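Local coordinates for protein 15-O-acetyltransferase (Fusarium sporotrichioides, PDB 3FOT) that transfers an acetyl group to the C-15 oxygen of trichothecene precursors during the biosynthesis of mycotoxins such as T-2 toxin, at residues Leu59-Ala65 / Ile172-Ala176; Lys297-Gly301 / Glu387-Arg391. One frame throughout, in Å; residues are numbered along the deposited sequence.

Contact 1 of 2, residues Leu59-Ala65 / Ile172-Ala176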
ATOM      1  N   LEU A  59     -18.612   5.054  -1.855  1.00 10.91           N
ATOM      2  CA  LEU A  59     -19.059   6.433  -1.739  1.00 10.36           C
ATOM      3  C   LEU A  59     -20.583   6.432  -1.688  1.00 10.63           C
ATOM      4  O   LEU A  59     -21.243   5.488  -2.153  1.00 11.28           O
ATOM      5  CB  LEU A  59     -18.582   7.264  -2.930  1.00 10.52           C
ATOM      6  CG  LEU A  59     -17.115   7.212  -3.397  1.00 13.78           C
ATOM      7  CD1 LEU A  59     -16.949   8.143  -4.592  1.00 13.75           C
ATOM      8  CD2 LEU A  59     -16.151   7.602  -2.311  1.00 13.93           C
ATOM      9  N   ARG A  60     -21.143   7.478  -1.106  1.00 10.25           N
ATOM     10  CA  ARG A  60     -22.596   7.636  -1.093  1.00 11.77           C
ATOM     11  C   ARG A  60     -22.952   8.980  -1.729  1.00 10.78           C
ATOM     12  O   ARG A  60     -22.328   9.995  -1.440  1.00  9.59           O
ATOM     13  CB  ARG A  60     -23.130   7.567   0.332  1.00 11.21           C
ATOM     14  CG  ARG A  60     -24.642   7.614   0.398  1.00 14.26           C
ATOM     15  CD  ARG A  60     -25.216   7.223   1.772  1.00 16.31           C
ATOM     16  NE  ARG A  60     -24.654   5.982   2.326  0.50 17.79           N
ATOM     17  CZ  ARG A  60     -25.067   4.742   2.051  0.50 18.87           C
ATOM     18  NH1 ARG A  60     -26.073   4.517   1.212  0.50 17.75           N
ATOM     19  NH2 ARG A  60     -24.473   3.708   2.637  0.50 18.88           N
ATOM     20  N   ASN A  61     -23.976   8.981  -2.573  1.00 10.37           N
ATOM     21  CA  ASN A  61     -24.478  10.194  -3.162  1.00 10.61           C
ATOM     22  C   ASN A  61     -25.197  11.034  -2.099  1.00 11.86           C
ATOM     23  O   ASN A  61     -26.306  10.684  -1.663  1.00 13.49           O
ATOM     24  CB  ASN A  61     -25.419   9.889  -4.331  1.00 10.77           C
ATOM     25  CG  ASN A  61     -26.012  11.160  -4.934  1.00 11.63           C
ATOM     26  OD1 ASN A  61     -25.611  12.267  -4.564  1.00 12.35           O
ATOM     27  ND2 ASN A  61     -26.920  11.006  -5.897  1.00 12.70           N
ATOM     28  N   ILE A  62     -24.548  12.100  -1.648  1.00 11.55           N
ATOM     29  CA  ILE A  62     -25.167  12.994  -0.659  1.00 12.65           C
ATOM     30  C   ILE A  62     -25.399  14.382  -1.233  1.00 13.14           C
ATOM     31  O   ILE A  62     -25.617  15.359  -0.507  1.00 13.74           O
ATOM     32  CB  ILE A  62     -24.370  13.080   0.662  1.00 12.93           C
ATOM     33  CG1 ILE A  62     -22.922  13.548   0.420  1.00 12.84           C
ATOM     34  CG2 ILE A  62     -24.436  11.747   1.391  1.00 14.25           C
ATOM     35  CD1 ILE A  62     -22.269  14.156   1.675  1.00 16.63           C
ATOM     36  N   ALA A  63     -25.352  14.461  -2.554  1.00 13.70           N
ATOM     37  CA  ALA A  63     -25.420  15.721  -3.248  1.00 13.39           C
ATOM     38  C   ALA A  63     -26.788  16.414  -3.099  1.00 14.38           C
ATOM     39  O   ALA A  63     -27.798  15.749  -2.789  1.00 13.46           O
ATOM     40  CB  ALA A  63     -25.098  15.505  -4.717  1.00 14.15           C
ATOM     41  N   PRO A  64     -26.814  17.740  -3.348  1.00 14.81           N
ATOM     42  CA  PRO A  64     -28.093  18.448  -3.431  1.00 15.60           C
ATOM     43  C   PRO A  64     -28.940  17.736  -4.478  1.00 16.35           C
ATOM     44  O   PRO A  64     -28.395  17.201  -5.450  1.00 15.38           O
ATOM     45  CB  PRO A  64     -27.710  19.843  -3.945  1.00 15.70           C
ATOM     46  CG  PRO A  64     -26.245  20.016  -3.672  1.00 16.35           C
ATOM     47  CD  PRO A  64     -25.654  18.608  -3.624  1.00 15.13           C
ATOM     48  N   ALA A  65     -30.254  17.722  -4.293  1.00 16.31           N
ATOM     49  CA  ALA A  65     -31.141  17.009  -5.227  1.00 16.91           C
ATOM     50  C   ALA A  65     -30.971  17.466  -6.682  1.00 16.66           C
ATOM     51  O   ALA A  65     -31.116  16.668  -7.623  1.00 17.37           O
ATOM     52  CB  ALA A  65     -32.586  17.180  -4.789  1.00 16.69           C
ATOM     53  N   ILE A 172     -28.092   8.575 -10.581  1.00 10.76           N
ATOM     54  CA  ILE A 172     -27.733   7.839  -9.381  1.00 11.24           C
ATOM     55  C   ILE A 172     -28.600   8.416  -8.253  1.00 11.80           C
ATOM     56  O   ILE A 172     -28.537   9.599  -7.979  1.00 11.99           O
ATOM     57  CB  ILE A 172     -26.226   7.932  -9.095  1.00 11.17           C
ATOM     58  CG1 ILE A 172     -25.437   7.159 -10.188  1.00 11.80           C
ATOM     59  CG2 ILE A 172     -25.914   7.365  -7.695  1.00 11.44           C
ATOM     60  CD1 ILE A 172     -24.038   7.657 -10.337  1.00 15.78           C
ATOM     61  N   PRO A 173     -29.468   7.583  -7.662  1.00 12.72           N
ATOM     62  CA  PRO A 173     -30.411   8.096  -6.683  1.00 13.75           C
ATOM     63  C   PRO A 173     -29.726   8.761  -5.482  1.00 13.93           C
ATOM     64  O   PRO A 173     -28.583   8.415  -5.148  1.00 13.28           O
ATOM     65  CB  PRO A 173     -31.164   6.847  -6.245  1.00 14.11           C
ATOM     66  CG  PRO A 173     -31.090   5.919  -7.422  1.00 14.40           C
ATOM     67  CD  PRO A 173     -29.679   6.149  -7.941  1.00 13.13           C
ATOM     68  N   GLN A 174     -30.433   9.682  -4.836  1.00 14.90           N
ATOM     69  CA  GLN A 174     -30.003  10.232  -3.558  1.00 15.75           C
ATOM     70  C   GLN A 174     -29.731   9.071  -2.616  1.00 14.87           C
ATOM     71  O   GLN A 174     -30.523   8.125  -2.574  1.00 14.31           O
ATOM     72  CB  GLN A 174     -31.113  11.105  -2.954  1.00 16.91           C
ATOM     73  CG  GLN A 174     -31.050  12.547  -3.403  1.00 22.34           C
ATOM     74  CD  GLN A 174     -29.744  13.186  -2.962  1.00 26.98           C
ATOM     75  OE1 GLN A 174     -29.348  13.072  -1.796  1.00 31.92           O
ATOM     76  NE2 GLN A 174     -29.052  13.815  -3.891  1.00 29.68           N
ATOM     77  N   ASP A 175     -28.597   9.140  -1.915  1.00 14.18           N
ATOM     78  CA  ASP A 175     -28.125   8.126  -0.955  1.00 14.99           C
ATOM     79  C   ASP A 175     -27.758   6.756  -1.500  1.00 13.97           C
ATOM     80  O   ASP A 175     -27.462   5.849  -0.733  1.00 13.10           O
ATOM     81  CB  ASP A 175     -29.060   8.029   0.250  1.00 16.30           C
ATOM     82  CG  ASP A 175     -29.203   9.365   0.931  1.00 20.21           C
ATOM     83  OD1 ASP A 175     -28.154   9.955   1.311  1.00 24.49           O
ATOM     84  OD2 ASP A 175     -30.344   9.864   1.014  1.00 26.39           O
ATOM     85  N   ALA A 176     -27.742   6.629  -2.826  1.00 13.53           N
ATOM     86  CA  ALA A 176     -27.227   5.426  -3.459  1.00 13.00           C
ATOM     87  C   ALA A 176     -25.701   5.411  -3.346  1.00 13.02           C
ATOM     88  O   ALA A 176     -25.062   6.456  -3.225  1.00 12.88           O
ATOM     89  CB  ALA A 176     -27.626   5.384  -4.906  1.00 13.14           C
TER
HETATM   90  O   HOH W   1     -28.530  13.940  -6.663  1.00 23.12           O
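The side-chain nitrogen ND2 of Asn61 is shared among three acceptors, all through weak hydrogen bonds: Ile172 O at 3.0 Å, Pro173 O at 3.2 Å and a water. CG lies anti to the backbone N (chi1 178°), which carries the amide across to the loop 172-176. Its other end, OD1, turns back on its own segment and accepts from Ala63 N, an Asx turn that fixes the rotation of the amide. The backbone of Asn61 is tied as well: Asn61 N donates to Ala176 O at 2.8 Å, and Asp175 N donates to Asn61 O, also at 2.8 Å. With Pro173-Ala176 forming a type II turn and Asp175 at positive phi, this pattern fits a G1 beta bulge, placed where antiparallel strands 53-61 and 177-184 meet the loop. Within the turn, Gln174 folds back at chi2 (-62°), which brings NE2 to Ala63 O at 2.6 Å, a bond weak and doubtful in detail; NE2 also donates to the same water. At the flank, NH1 of Arg60 donates a hydrogen bond to Asp175 O, 2.7 Å away at the guanidinium edge, while NE makes a salt bridge with Glu463.

Contact 2 of 2, residues Lys297-Gly301 / Glu387-Arg391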
ATOM      1  N   LYS A 297      -2.645   4.575  24.947  1.00 15.68           N
ATOM      2  CA  LYS A 297      -2.129   5.814  25.519  1.00 17.16           C
ATOM      3  C   LYS A 297      -1.976   5.700  27.039  1.00 17.22           C
ATOM      4  O   LYS A 297      -0.957   6.130  27.605  1.00 17.60           O
ATOM      5  CB  LYS A 297      -3.053   6.974  25.157  1.00 17.41           C
ATOM      6  CG  LYS A 297      -2.618   8.311  25.739  1.00 20.59           C
ATOM      7  CD  LYS A 297      -3.399   9.473  25.101  1.00 25.08           C
ATOM      8  CE  LYS A 297      -4.785   9.625  25.720  1.00 26.90           C
ATOM      9  N   THR A 298      -2.977   5.108  27.679  1.00 16.88           N
ATOM     10  CA  THR A 298      -3.051   5.012  29.140  1.00 17.22           C
ATOM     11  C   THR A 298      -2.071   3.967  29.651  1.00 17.52           C
ATOM     12  O   THR A 298      -1.312   4.228  30.589  1.00 17.29           O
ATOM     13  CB  THR A 298      -4.479   4.669  29.575  1.00 17.83           C
ATOM     14  OG1 THR A 298      -5.360   5.762  29.236  1.00 18.33           O
ATOM     15  CG2 THR A 298      -4.569   4.360  31.075  1.00 17.58           C
ATOM     16  N   ARG A 299      -2.088   2.784  29.041  1.00 16.75           N
ATOM     17  CA  ARG A 299      -1.286   1.676  29.565  1.00 17.18           C
ATOM     18  C   ARG A 299       0.173   1.868  29.209  1.00 17.69           C
ATOM     19  O   ARG A 299       1.054   1.532  30.010  1.00 17.96           O
ATOM     20  CB  ARG A 299      -1.772   0.312  29.070  1.00 16.34           C
ATOM     21  CG  ARG A 299      -3.170  -0.087  29.493  1.00 14.17           C
ATOM     22  CD  ARG A 299      -3.413  -1.551  29.115  1.00 15.59           C
ATOM     23  NE  ARG A 299      -4.779  -2.025  29.308  1.00 14.35           N
ATOM     24  CZ  ARG A 299      -5.337  -2.297  30.485  1.00 17.49           C
ATOM     25  NH1 ARG A 299      -4.660  -2.110  31.624  1.00 16.18           N
ATOM     26  NH2 ARG A 299      -6.591  -2.723  30.525  1.00 15.36           N
ATOM     27  N   LEU A 300       0.430   2.445  28.044  1.00 18.03           N
ATOM     28  CA  LEU A 300       1.778   2.422  27.474  1.00 19.48           C
ATOM     29  C   LEU A 300       2.375   3.800  27.274  1.00 20.61           C
ATOM     30  O   LEU A 300       3.582   3.986  27.439  1.00 20.97           O
ATOM     31  CB  LEU A 300       1.798   1.632  26.168  1.00 18.90           C
ATOM     32  CG  LEU A 300       1.550   0.121  26.271  1.00 19.20           C
ATOM     33  CD1 LEU A 300       1.383  -0.487  24.894  1.00 18.58           C
ATOM     34  CD2 LEU A 300       2.691  -0.565  27.013  1.00 21.75           C
ATOM     35  N   GLY A 301       1.532   4.755  26.894  1.00 21.80           N
ATOM     36  CA  GLY A 301       1.943   6.155  26.848  1.00 23.48           C
ATOM     37  C   GLY A 301       2.458   6.637  25.509  1.00 24.62           C
ATOM     38  O   GLY A 301       2.284   5.969  24.484  1.00 24.57           O
ATOM     39  N   GLU A 387       1.504  -5.874  26.696  1.00 11.63           N
ATOM     40  CA  GLU A 387       2.391  -4.763  27.067  0.50 12.02           C
ATOM     41  C   GLU A 387       3.861  -5.135  26.851  1.00 12.65           C
ATOM     42  O   GLU A 387       4.632  -4.347  26.295  1.00 12.57           O
ATOM     43  CB  GLU A 387       2.147  -4.317  28.514  0.50 12.10           C
ATOM     44  CG  GLU A 387       0.841  -3.562  28.700  0.50 13.21           C
ATOM     45  CD  GLU A 387       0.716  -2.884  30.044  0.50 14.12           C
ATOM     46  OE1 GLU A 387      -0.419  -2.572  30.442  0.50 14.31           O
ATOM     47  OE2 GLU A 387       1.747  -2.625  30.688  0.50 16.65           O
ATOM     48  N   SER A 388       4.245  -6.332  27.280  1.00 13.52           N
ATOM     49  CA  SER A 388       5.639  -6.813  27.129  1.00 13.84           C
ATOM     50  C   SER A 388       6.027  -6.826  25.657  1.00 13.93           C
ATOM     51  O   SER A 388       7.088  -6.323  25.252  1.00 13.20           O
ATOM     52  CB  SER A 388       5.743  -8.242  27.689  1.00 15.80           C
ATOM     53  OG  SER A 388       7.053  -8.772  27.559  1.00 17.49           O
ATOM     54  N   ALA A 389       5.157  -7.434  24.849  1.00 13.97           N
ATOM     55  CA  ALA A 389       5.397  -7.526  23.418  1.00 13.23           C
ATOM     56  C   ALA A 389       5.499  -6.134  22.779  1.00 13.62           C
ATOM     57  O   ALA A 389       6.430  -5.884  22.013  1.00 13.29           O
ATOM     58  CB  ALA A 389       4.345  -8.351  22.759  1.00 12.15           C
ATOM     59  N   CYS A 390       4.570  -5.232  23.113  1.00 13.41           N
ATOM     60  CA  CYS A 390       4.638  -3.838  22.609  1.00 13.78           C
ATOM     61  C   CYS A 390       5.955  -3.151  22.943  1.00 14.44           C
ATOM     62  O   CYS A 390       6.504  -2.444  22.114  1.00 15.60           O
ATOM     63  CB  CYS A 390       3.511  -2.973  23.155  1.00 13.79           C
ATOM     64  SG  CYS A 390       1.877  -3.372  22.489  1.00 14.38           S
ATOM     65  N   ARG A 391       6.456  -3.341  24.162  1.00 14.65           N
ATOM     66  CA  ARG A 391       7.720  -2.710  24.555  1.00 15.79           C
ATOM     67  C   ARG A 391       8.906  -3.282  23.767  1.00 16.44           C
ATOM     68  O   ARG A 391       9.784  -2.522  23.358  1.00 17.08           O
ATOM     69  CB  ARG A 391       7.948  -2.831  26.068  1.00 15.70           C
ATOM     70  CG  ARG A 391       6.865  -2.151  26.904  1.00 15.83           C
ATOM     71  CD  ARG A 391       7.244  -2.000  28.396  1.00 17.95           C
ATOM     72  NE  ARG A 391       6.130  -1.443  29.182  1.00 22.44           N
ATOM     73  CZ  ARG A 391       5.773  -0.158  29.177  1.00 23.29           C
ATOM     74  NH1 ARG A 391       6.438   0.726  28.439  1.00 26.38           N
ATOM     75  NH2 ARG A 391       4.746   0.252  29.914  1.00 24.81           N
TER
HETATM   76  O   HOH W   2      -2.012  -1.549  32.493  1.00 27.38           O
HETATM   77  O   HOH W   3       1.058  -0.448  31.841  1.00 32.05           O
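Close to the C-terminal end of helix 286-299 the chain passes beside helix 379-401, with the CA atoms of Leu300 and Glu387 7.2 Å apart, and then leaves helical geometry at Gly301, whose phi is positive (93°). This is the C-terminal end of one helix set against the flank of another near the surface of an enzyme of the BAHD superfamily. Leu300 carries most of the apolar contact. Its CD1 methyl meets the side chain of Cys390, 3.7 Å from CB, on the inner side of the contact, where Cys390 also touches Leu309 and Ala312 of helix 306-321. The other methyl, CD2, sits against the aliphatic stem of Glu387, 3.9 Å from CG. The Glu387 side chain, which has two conformers, crosses that of Arg299 at about a right angle, with the carboxylate and guanidinium planes 38° apart. In the conformer described, OE1 comes 3.4 Å from Arg299 CD, but the charges stay beyond salt-bridge range. In that conformer two waters link the groups: one accepts from Arg299 NH1 and donates to Glu387 OE1, the other donates to both Arg299 O and Glu387 OE2. The rest of the Arg299 guanidinium is engaged by the C-terminal residues: NE is hydrogen-bonded to Phe517 O and NH2 to Arg518 O, with a cation-pi contact to Phe517. Arg391 runs extended from CG to NE (chi3 -175°), laying one face of its guanidinium over Leu300 so that CD2 stands 3.6 Å above the plane, offset toward the rim.

Contacts 1 and 2 come in series along the chain, the first closing at residue 176 and the second opening at 297. Their centres lie 43 Å apart, with about 30 Å between nearest atoms. Contact 1 belongs to the mixed sheet in which strand 53-61 lies between strands 177-184 and 457-469, at the end where 53-61 finishes and 177-184 begins. Contact 2 pairs helix 286-299 with helix 379-401 and shares no strand or helix with contact 1. BAHD enzymes are built from two domains, and the contacts probably fall in different ones. Both lie toward the periphery, contact 1 held mainly by hydrogen bonds and contact 2 by side-chain packing and water bridges, away from His414, which binds 15-deacetylcalonectrin.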